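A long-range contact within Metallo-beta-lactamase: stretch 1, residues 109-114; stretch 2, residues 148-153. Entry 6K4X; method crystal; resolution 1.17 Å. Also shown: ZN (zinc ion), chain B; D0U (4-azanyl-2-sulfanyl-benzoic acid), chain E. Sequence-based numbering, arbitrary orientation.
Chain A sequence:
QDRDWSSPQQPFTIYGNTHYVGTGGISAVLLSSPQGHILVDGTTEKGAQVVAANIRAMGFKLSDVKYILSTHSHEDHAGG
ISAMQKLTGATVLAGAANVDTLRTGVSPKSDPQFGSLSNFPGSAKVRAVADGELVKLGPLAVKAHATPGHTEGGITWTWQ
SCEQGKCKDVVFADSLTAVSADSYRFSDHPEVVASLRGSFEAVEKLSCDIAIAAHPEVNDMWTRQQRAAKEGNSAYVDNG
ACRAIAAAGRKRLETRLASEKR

Stretch 1 109-114: KSDPQF
Stretch 2 (148-153) PGHTEG

How do two loops, at least 37 residues apart in sequence where they touch, come to lie against each other? Neither stretch forms a regular helix or strand, and the CA atoms come nearest at D111 and T151, 6.0 Å apart. The contacts run in opposite order along the two chains: S110 with E152, D111 with T151 and H150, then P112 with H150 and G149. In stretch 1, a type I beta turn runs from D111 to F114, with P112 (phi/psi -54/-29) and Q113 (-84/-2) at its corners; F114 N closes it by donating to D111 O at 2.8 Å. The D111 side chain (chi1 -170°, t; chi2 -51°) braces the same turn, since its OD1 accepts from Q113 N at 2.8 Å. In stretch 2, G149 N donates to T151 O at 3.0 Å. G149 adopts phi/psi 136/-56, where a CB would be jammed against the carbonyl O of P148, so the backbone itself calls for glycine. H150 follows at -65/-37, and T151 is extended at -144/158.

What does H150, the residue with the most surface covered by the other stretch, contribute? Its CA-to-CB bond points away from stretch 1, yet with chi1 -179° (t) and chi2 85° the end of the side chain comes nearer. H150 CE1 lies 3.6 Å from Q113 NE2, an oblique approach to the ring and a packing contact. The ring also binds metal: H150 NE2 lies 2.0 Å from ZN, as befits a metallo-beta-lactamase, while H150 ND1 is hydrogen-bonded elsewhere in the structure. D0U S1 binds the same zinc at 2.3 Å, two more ligands come from elsewhere in the structure, and D0U C3 sits 3.4 Å from H150 CE1, also obliquely placed. The CA-to-CB bond of Q113 points toward stretch 2; chi1 is -69° (m), chi2 -177° (t) and chi3 80°, and Q113 OE1 comes 3.5 Å from D0U N1.

If no direct hydrogen bond crosses the contact, what joins its polar atoms? A single water does much of the work. It accepts from Q113 NE2 at 2.9 Å, and its geometry fits donation to D111 OD1 and to H150 O, each at 2.7 Å; with atoms elsewhere in the structure counted, the acceptors outnumber its two protons, so not all can be served at once. The bridge suits the chemistry: D111 OD1 and H150 O, 4.0 Å apart, are both acceptors and cannot bond to each other. Beside it, P112 (C-gamma exo) brings its CD to 4.1 Å from H150 O.

How is the other flank filled? The CA-to-CB bond of S110 (phi/psi -68/-22; chi1 53°, p) points toward stretch 2, and S110 CB meets E152 OE2 at 3.6 Å. The CA-to-CB bond of E152 (-69/-32) points sideways, but chi1 -73° (m), chi2 -168° (t) and chi3 -3° carry its carboxylate nearer to stretch 1. T151 (chi1 69°, p) sets its methyl CG2 3.8 Å from D111 OD2. Together the two stretches bury 230 Å², a modest contact that combines van der Waals packing with one water bridge.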

# COMPACT_ATOMS: atom_id res chain seq x y z
N LYS A 109 -2.34 16.07 13.55
CA LYS A 109 -1.34 16.15 14.62
C LYS A 109 -1.16 14.81 15.32
O LYS A 109 -0.13 14.56 15.98
CB LYS A 109 -1.68 17.27 15.59
CG LYS A 109 -2.99 17.11 16.34
CD LYS A 109 -3.26 18.31 17.21
CE LYS A 109 -4.60 18.25 17.90
NZ LYS A 109 -4.81 19.48 18.70
N SER A 110 -2.09 13.87 15.17
CA SER A 110 -1.94 12.53 15.73
C SER A 110 -0.82 11.75 15.02
O SER A 110 -0.36 10.75 15.54
CB SER A 110 -3.23 11.75 15.64
OG SER A 110 -3.73 11.77 14.31
N ASP A 111 -0.46 12.15 13.79
CA ASP A 111 0.55 11.41 13.03
C ASP A 111 1.90 11.62 13.70
O ASP A 111 2.29 12.75 13.93
CB ASP A 111 0.55 11.89 11.59
CG ASP A 111 1.38 11.04 10.64
OD1 ASP A 111 2.56 10.78 10.94
OD2 ASP A 111 0.83 10.66 9.60
N PRO A 112 2.65 10.55 14.04
CA PRO A 112 3.97 10.75 14.66
C PRO A 112 4.90 11.65 13.85
O PRO A 112 5.75 12.31 14.44
CB PRO A 112 4.53 9.32 14.73
CG PRO A 112 3.29 8.45 14.87
CD PRO A 112 2.27 9.13 13.98
N GLN A 113 4.75 11.69 12.52
CA GLN A 113 5.58 12.55 11.69
C GLN A 113 5.06 13.99 11.59
O GLN A 113 5.70 14.81 10.93
CB GLN A 113 5.74 11.94 10.30
CG GLN A 113 6.59 10.69 10.28
CD GLN A 113 6.76 10.18 8.88
OE1 GLN A 113 7.58 10.69 8.11
NE2 GLN A 113 5.94 9.22 8.47
N PHE A 114 3.93 14.31 12.20
CA PHE A 114 3.39 15.66 12.11
C PHE A 114 4.44 16.68 12.55
O PHE A 114 5.07 16.55 13.62
CB PHE A 114 2.15 15.80 12.99
CG PHE A 114 1.47 17.14 12.87
CD1 PHE A 114 0.58 17.38 11.83
CD2 PHE A 114 1.70 18.14 13.79
CE1 PHE A 114 -0.07 18.60 11.73
CE2 PHE A 114 1.07 19.37 13.67
CZ PHE A 114 0.18 19.60 12.64
N PRO A 148 -3.20 0.02 11.61
CA PRO A 148 -2.81 1.35 12.09
C PRO A 148 -1.43 1.35 12.76
O PRO A 148 -0.85 0.30 13.09
CB PRO A 148 -3.91 1.67 13.11
CG PRO A 148 -4.28 0.31 13.67
CD PRO A 148 -4.26 -0.58 12.44
N GLY A 149 -0.94 2.55 12.98
CA GLY A 149 0.24 2.77 13.76
C GLY A 149 1.16 3.76 13.11
O GLY A 149 1.51 4.77 13.69
N HIS A 150 1.56 3.49 11.87
CA HIS A 150 2.25 4.49 11.03
C HIS A 150 1.31 5.66 10.72
O HIS A 150 1.76 6.82 10.66
CB HIS A 150 2.84 3.80 9.81
CG HIS A 150 3.59 4.67 8.88
ND1 HIS A 150 4.91 4.97 9.08
CD2 HIS A 150 3.24 5.25 7.72
CE1 HIS A 150 5.34 5.69 8.04
NE2 HIS A 150 4.32 5.92 7.21
N THR A 151 0.03 5.33 10.52
CA THR A 151 -1.06 6.29 10.46
C THR A 151 -2.26 5.63 11.10
O THR A 151 -2.34 4.40 11.15
CB THR A 151 -1.44 6.73 9.02
OG1 THR A 151 -2.05 5.62 8.34
CG2 THR A 151 -0.31 7.33 8.23
N GLU A 152 -3.23 6.43 11.56
CA GLU A 152 -4.36 5.82 12.23
C GLU A 152 -5.25 5.02 11.27
O GLU A 152 -5.84 4.01 11.66
CB GLU A 152 -5.22 6.89 12.90
CG GLU A 152 -4.64 7.51 14.15
CD GLU A 152 -5.60 8.35 14.96
OE1 GLU A 152 -6.74 8.51 14.53
OE2 GLU A 152 -5.19 8.82 16.06
N GLY A 153 -5.33 5.46 10.00
CA GLY A 153 -6.24 4.80 9.05
C GLY A 153 -5.54 3.86 8.09
O GLY A 153 -6.12 3.51 7.07
ZN ZN B . 4.17 6.87 5.44
O2 D0U E . 6.06 4.31 4.44
C7 D0U E . 7.00 4.29 5.28
O1 D0U E . 7.33 3.23 5.88
C3 D0U E . 7.76 5.52 5.62
C2 D0U E . 8.95 5.33 6.37
C4 D0U E . 7.37 6.82 5.23
S1 D0U E . 6.06 7.30 4.24
C5 D0U E . 8.19 7.89 5.66
C6 D0U E . 9.35 7.70 6.42
N1 D0U E . 10.14 8.78 6.79
C1 D0U E . 9.72 6.43 6.74
O HOH W 1 3.88 8.46 10.38